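Local structure of peptide ABC transporter, peptide-binding protein (Thermus thermophilus, 2D5W) at residues Gln253-Leu258 against Phe277-Ser282; Val416-Thr421 against Tyr548-Pro553. The protein binds oligopeptides, here a pentapeptide, and probably delivers them to an ABC transporter that carries them across the membrane. All blocks are in the same frame, centred on the assembly; numbering follows the deposited sequence.

Contact 1. Residues Gln253-Leu258 against Phe277-Ser282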
loop_
_atom_site.group_PDB
_atom_site.type_symbol
_atom_site.label_atom_id
_atom_site.label_comp_id
_atom_site.label_asym_id
_atom_site.label_seq_id
_atom_site.Cartn_x
_atom_site.Cartn_y
_atom_site.Cartn_z
ATOM N N GLN A 253 -12.599 1.058 -14.333
ATOM C CA GLN A 253 -11.717 2.185 -14.034
ATOM C C GLN A 253 -12.368 3.508 -13.661
ATOM O O GLN A 253 -11.879 4.215 -12.774
ATOM C CB GLN A 253 -10.761 2.418 -15.205
ATOM C CG GLN A 253 -9.597 3.337 -14.866
ATOM C CD GLN A 253 -8.754 3.687 -16.073
ATOM O OE1 GLN A 253 -8.629 2.899 -17.012
ATOM N NE2 GLN A 253 -8.154 4.869 -16.048
ATOM N N ASN A 254 -13.441 3.868 -14.350
ATOM C CA ASN A 254 -14.117 5.114 -14.031
ATOM C C ASN A 254 -14.988 4.840 -12.813
ATOM O O ASN A 254 -15.884 3.996 -12.860
ATOM C CB ASN A 254 -14.963 5.586 -15.212
ATOM C CG ASN A 254 -15.677 6.885 -14.919
ATOM O OD1 ASN A 254 -16.625 6.919 -14.137
ATOM N ND2 ASN A 254 -15.211 7.970 -15.529
ATOM N N THR A 255 -14.727 5.548 -11.719
ATOM C CA THR A 255 -15.478 5.300 -10.497
ATOM C C THR A 255 -16.973 5.578 -10.599
ATOM O O THR A 255 -17.758 4.957 -9.883
ATOM C CB THR A 255 -14.882 6.061 -9.292
ATOM O OG1 THR A 255 -14.809 7.458 -9.591
ATOM C CG2 THR A 255 -13.489 5.531 -8.966
ATOM N N ASN A 256 -17.386 6.495 -11.473
ATOM C CA ASN A 256 -18.815 6.745 -11.632
ATOM C C ASN A 256 -19.435 5.543 -12.343
ATOM O O ASN A 256 -20.537 5.111 -12.001
ATOM C CB ASN A 256 -19.078 8.029 -12.429
ATOM C CG ASN A 256 -20.553 8.236 -12.719
ATOM O OD1 ASN A 256 -21.032 7.946 -13.814
ATOM N ND2 ASN A 256 -21.285 8.717 -11.724
ATOM N N SER A 257 -18.735 4.999 -13.332
ATOM C CA SER A 257 -19.242 3.829 -14.033
ATOM C C SER A 257 -19.305 2.650 -13.057
ATOM O O SER A 257 -20.218 1.827 -13.128
ATOM C CB SER A 257 -18.347 3.493 -15.227
ATOM O OG SER A 257 -18.387 4.544 -16.179
ATOM N N LEU A 258 -18.345 2.565 -12.139
ATOM C CA LEU A 258 -18.362 1.485 -11.159
ATOM C C LEU A 258 -19.565 1.687 -10.240
ATOM O O LEU A 258 -20.259 0.733 -9.898
ATOM C CB LEU A 258 -17.066 1.461 -10.343
ATOM C CG LEU A 258 -17.001 0.411 -9.225
ATOM C CD1 LEU A 258 -17.218 -0.990 -9.777
ATOM C CD2 LEU A 258 -15.652 0.508 -8.537
ATOM N N PHE A 277 -15.509 8.072 -0.971
ATOM C CA PHE A 277 -16.401 8.452 0.124
ATOM C C PHE A 277 -17.698 9.134 -0.307
ATOM O O PHE A 277 -18.789 8.758 0.135
ATOM C CB PHE A 277 -15.635 9.355 1.091
ATOM C CG PHE A 277 -16.312 9.555 2.417
ATOM C CD1 PHE A 277 -16.089 8.673 3.470
ATOM C CD2 PHE A 277 -17.155 10.640 2.622
ATOM C CE1 PHE A 277 -16.694 8.873 4.710
ATOM C CE2 PHE A 277 -17.765 10.849 3.859
ATOM C CZ PHE A 277 -17.533 9.964 4.904
ATOM N N ASP A 278 -17.573 10.143 -1.160
ATOM C CA ASP A 278 -18.722 10.887 -1.658
ATOM C C ASP A 278 -19.708 9.988 -2.398
ATOM O O ASP A 278 -20.923 10.164 -2.299
ATOM C CB ASP A 278 -18.252 12.015 -2.583
ATOM C CG ASP A 278 -17.354 11.518 -3.707
ATOM O OD1 ASP A 278 -17.681 11.766 -4.887
ATOM O OD2 ASP A 278 -16.317 10.885 -3.410
ATOM N N GLN A 279 -19.194 9.015 -3.139
ATOM C CA GLN A 279 -20.070 8.121 -3.882
ATOM C C GLN A 279 -20.854 7.209 -2.946
ATOM O O GLN A 279 -22.021 6.902 -3.197
ATOM C CB GLN A 279 -19.257 7.284 -4.866
ATOM C CG GLN A 279 -18.519 8.113 -5.898
ATOM C CD GLN A 279 -17.739 7.255 -6.865
ATOM O OE1 GLN A 279 -16.876 6.474 -6.462
ATOM N NE2 GLN A 279 -18.043 7.388 -8.147
ATOM N N GLY A 280 -20.211 6.795 -1.860
ATOM C CA GLY A 280 -20.860 5.919 -0.902
ATOM C C GLY A 280 -22.065 6.551 -0.236
ATOM O O GLY A 280 -22.949 5.845 0.251
ATOM N N ARG A 281 -22.111 7.879 -0.201
ATOM C CA ARG A 281 -23.239 8.565 0.415
ATOM C C ARG A 281 -24.082 9.334 -0.601
ATOM O O ARG A 281 -24.919 10.155 -0.226
ATOM C CB ARG A 281 -22.748 9.498 1.532
ATOM C CG ARG A 281 -21.748 10.562 1.111
ATOM C CD ARG A 281 -20.884 10.997 2.301
ATOM N NE ARG A 281 -21.650 11.621 3.380
ATOM C CZ ARG A 281 -22.004 12.903 3.409
ATOM N NH1 ARG A 281 -22.705 13.380 4.431
ATOM N NH2 ARG A 281 -21.645 13.715 2.423
ATOM N N SER A 282 -23.872 9.056 -1.886
ATOM C CA SER A 282 -24.634 9.726 -2.936
ATOM C C SER A 282 -26.065 9.193 -2.932
ATOM O O SER A 282 -26.299 8.014 -2.667
ATOM C CB SER A 282 -23.987 9.490 -4.309
ATOM O OG SER A 282 -24.097 8.139 -4.725
HETATM O O HOH W 1 -20.066 9.346 -9.107
#
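Asn256 and Gln279 bring the backbones nearest, their CA atoms 8.0 Å apart, where the first turn of helix 255-264 faces the short, weakly bonded helical turn 277-280. Gln279 bridges the gap. Its chain runs out straight beyond CG (chi2 -179°), carrying the amide to Thr255, whose side chain it crosses at about a right angle. NE2 of Gln279 stops 3.0 Å from Thr255 O, while OE1 of Gln279 lies 3.5 Å from Thr255 CB and accepts a hydrogen bond from Thr276 N. A water takes a hydrogen from Gln279 NE2 and another from Asn256 ND2, each at 3.0 Å. Thr255 OG1 takes a hydrogen bond from Val416 N at the start of helix 416-431. Asn254 is the N-cap here: its OD1 accepts from Ser257 N at 3.0 Å and, weakly, from Asn256 N. On the other segment, Gln279 O accepts from both the backbone N and OG1 of Ser282. A leucine in place of Gln279 would probably leave Thr276 N without its acceptor and the water with Asn256 alone of the two donors that hold it, and put a greasy end against the Thr255 carbonyl. The small interface thus relies on one amide, whose oxygen holds the backbone just before its own turn while its nitrogen faces the helix start.

Contact 2. Residues Val416-Thr421 against Tyr548-Pro553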
loop_
_atom_site.group_PDB
_atom_site.type_symbol
_atom_site.label_atom_id
_atom_site.label_comp_id
_atom_site.label_asym_id
_atom_site.label_seq_id
_atom_site.Cartn_x
_atom_site.Cartn_y
_atom_site.Cartn_z
ATOM N N VAL A 416 -12.965 9.802 -10.346
ATOM C CA VAL A 416 -13.654 11.071 -10.473
ATOM C C VAL A 416 -13.425 12.098 -9.376
ATOM O O VAL A 416 -13.234 13.276 -9.681
ATOM C CB VAL A 416 -15.167 10.841 -10.689
ATOM C CG1 VAL A 416 -15.889 12.176 -10.834
ATOM C CG2 VAL A 416 -15.376 9.999 -11.944
ATOM N N VAL A 417 -13.409 11.686 -8.115
ATOM C CA VAL A 417 -13.203 12.679 -7.070
ATOM C C VAL A 417 -11.813 13.314 -7.189
ATOM O O VAL A 417 -11.640 14.498 -6.891
ATOM C CB VAL A 417 -13.437 12.087 -5.649
ATOM C CG1 VAL A 417 -12.243 11.267 -5.196
ATOM C CG2 VAL A 417 -13.742 13.216 -4.670
ATOM N N ARG A 418 -10.823 12.547 -7.641
ATOM C CA ARG A 418 -9.481 13.091 -7.825
ATOM C C ARG A 418 -9.430 14.012 -9.042
ATOM O O ARG A 418 -8.723 15.022 -9.034
ATOM C CB ARG A 418 -8.465 11.958 -7.971
ATOM C CG ARG A 418 -8.105 11.326 -6.646
ATOM C CD ARG A 418 -7.263 10.089 -6.825
ATOM N NE ARG A 418 -6.813 9.575 -5.539
ATOM C CZ ARG A 418 -6.272 8.375 -5.361
ATOM N NH1 ARG A 418 -6.112 7.555 -6.393
ATOM N NH2 ARG A 418 -5.896 7.999 -4.147
ATOM N N GLU A 419 -10.164 13.666 -10.096
ATOM C CA GLU A 419 -10.192 14.507 -11.283
ATOM C C GLU A 419 -10.853 15.837 -10.907
ATOM O O GLU A 419 -10.429 16.901 -11.363
ATOM C CB GLU A 419 -10.934 13.778 -12.414
ATOM C CG GLU A 419 -10.163 12.530 -12.868
ATOM C CD GLU A 419 -10.905 11.642 -13.850
ATOM O OE1 GLU A 419 -12.132 11.466 -13.700
ATOM O OE2 GLU A 419 -10.247 11.091 -14.762
ATOM N N ARG A 420 -11.869 15.777 -10.052
ATOM C CA ARG A 420 -12.550 16.981 -9.584
ATOM C C ARG A 420 -11.607 17.784 -8.682
ATOM O O ARG A 420 -11.585 19.018 -8.723
ATOM C CB ARG A 420 -13.816 16.602 -8.808
ATOM C CG ARG A 420 -14.963 16.099 -9.691
ATOM C CD ARG A 420 -16.044 15.420 -8.858
ATOM N NE ARG A 420 -16.501 16.282 -7.773
ATOM C CZ ARG A 420 -16.968 15.843 -6.608
ATOM N NH1 ARG A 420 -17.354 16.708 -5.681
ATOM N NH2 ARG A 420 -17.040 14.541 -6.363
ATOM N N THR A 421 -10.825 17.079 -7.871
ATOM C CA THR A 421 -9.873 17.724 -6.971
ATOM C C THR A 421 -8.839 18.528 -7.758
ATOM O O THR A 421 -8.534 19.672 -7.411
ATOM C CB THR A 421 -9.153 16.675 -6.098
ATOM O OG1 THR A 421 -10.111 16.050 -5.236
ATOM C CG2 THR A 421 -8.069 17.322 -5.246
ATOM N N TYR A 548 -6.072 14.750 3.020
ATOM C CA TYR A 548 -7.082 14.322 3.983
ATOM C C TYR A 548 -6.980 12.839 4.314
ATOM O O TYR A 548 -6.370 12.066 3.574
ATOM C CB TYR A 548 -8.500 14.651 3.477
ATOM C CG TYR A 548 -8.838 14.159 2.082
ATOM C CD1 TYR A 548 -8.616 14.960 0.958
ATOM C CD2 TYR A 548 -9.403 12.899 1.887
ATOM C CE1 TYR A 548 -8.955 14.512 -0.324
ATOM C CE2 TYR A 548 -9.740 12.446 0.614
ATOM C CZ TYR A 548 -9.517 13.253 -0.483
ATOM O OH TYR A 548 -9.864 12.790 -1.734
ATOM N N PHE A 549 -7.565 12.453 5.446
ATOM C CA PHE A 549 -7.572 11.057 5.880
ATOM C C PHE A 549 -8.893 10.452 5.423
ATOM O O PHE A 549 -9.958 11.041 5.610
ATOM C CB PHE A 549 -7.443 10.959 7.402
ATOM C CG PHE A 549 -6.127 11.459 7.934
ATOM C CD1 PHE A 549 -4.933 10.861 7.548
ATOM C CD2 PHE A 549 -6.087 12.516 8.836
ATOM C CE1 PHE A 549 -3.713 11.314 8.056
ATOM C CE2 PHE A 549 -4.875 12.972 9.347
ATOM C CZ PHE A 549 -3.689 12.370 8.958
ATOM N N ARG A 550 -8.816 9.266 4.835
ATOM C CA ARG A 550 -9.988 8.598 4.284
ATOM C C ARG A 550 -10.567 7.435 5.066
ATOM O O ARG A 550 -9.908 6.833 5.911
ATOM C CB ARG A 550 -9.657 8.099 2.875
ATOM C CG ARG A 550 -9.385 9.211 1.888
ATOM C CD ARG A 550 -8.765 8.707 0.598
ATOM N NE ARG A 550 -9.566 7.672 -0.050
ATOM C CZ ARG A 550 -9.272 7.153 -1.235
ATOM N NH1 ARG A 550 -10.047 6.214 -1.764
ATOM N NH2 ARG A 550 -8.199 7.576 -1.893
ATOM N N ALA A 551 -11.826 7.145 4.755
ATOM C CA ALA A 551 -12.560 6.016 5.311
ATOM C C ALA A 551 -13.073 5.316 4.055
ATOM O O ALA A 551 -13.546 5.975 3.124
ATOM C CB ALA A 551 -13.727 6.486 6.169
ATOM N N ASN A 552 -12.960 3.993 4.010
ATOM C CA ASN A 552 -13.409 3.238 2.845
ATOM C C ASN A 552 -14.883 2.878 2.907
ATOM O O ASN A 552 -15.364 2.363 3.917
ATOM C CB ASN A 552 -12.638 1.919 2.695
ATOM C CG ASN A 552 -11.181 2.114 2.322
ATOM O OD1 ASN A 552 -10.833 3.019 1.568
ATOM N ND2 ASN A 552 -10.323 1.236 2.830
ATOM N N PRO A 553 -15.627 3.160 1.829
ATOM C CA PRO A 553 -17.046 2.810 1.837
ATOM C C PRO A 553 -17.165 1.394 1.273
ATOM O O PRO A 553 -16.472 1.039 0.315
ATOM C CB PRO A 553 -17.662 3.852 0.913
ATOM C CG PRO A 553 -16.586 4.060 -0.106
ATOM C CD PRO A 553 -15.311 4.078 0.717
HETATM O O HOH W 2 -8.844 14.178 -3.751
#
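Arg418 and Arg550 meet guanidinium to guanidinium beside the bound peptide in this family 5 solute-binding protein, a member of the periplasmic binding protein superfamily. The first turns of helix 416-431 lie beside strand 544-557, which pairs antiparallel with strand 293-308. The backbones stay well apart, Val417 CA and Arg550 CA being 12.5 Å from each other, and long side chains fill the interval. The two arginine chains cross at about a right angle and their guanidinium planes stand 81° apart. NH2 of Arg418 comes to 3.3 Å from NH2 of Arg550, reaching the edge of the Arg550 group close to its plane. Two donors at this distance are brought together by anions: Glu304 receives Arg418 NE on OE1 and Arg550 NH2 on OE2, and Arg418 NH2 forms a salt bridge with the backbone of the bound peptide. The shapes of the chains differ. Arg418 is extended from CG to NE, whereas Arg550 kinks at chi3 (56°), which swings its guanidinium round to the shared carboxylate. The neighbouring charges probably favour keeping Glu304 ionised, and the geometry is consistent with a second-shell role for Arg550, which shares Glu304 with the arginine that holds the peptide. Nearby, Tyr548 directs its hydroxyl at the helix, with Val417 CG1 4.5 Å from Tyr548 OH. A water lies in the plane of the Tyr548 ring at its edge, 2.7 Å from Tyr548 OH, and donates to Thr421 OG1. Thr421 OG1 in turn donates to Val417 O at 2.7 Å, while Thr421 N reaches the same oxygen from the opposite face of the carbonyl plane.

How the contacts relate
Followed from the N terminus, the chain leaves strand 246-251 of the five-stranded mixed sheet, and contact 1 then closes a short loop of 18 residues that carries the rest of helix 255-264 and the edge strand 269-270. Contact 2 opens only later and spans 126 residues, among them strand 463-469 and helices 509-518 and 524-541. The two closures are in series, neither nested nor crossed, yet their centres lie 10 Å apart. Asp278 links them through a weak ion pair with Arg420 and packing on Val417, and Phe277 rests against the Ala551 carbonyl. Contact 1 thereby joins the start of helix 416-431, which contact 2 sets beside strand 544-557 of the seven-stranded sheet.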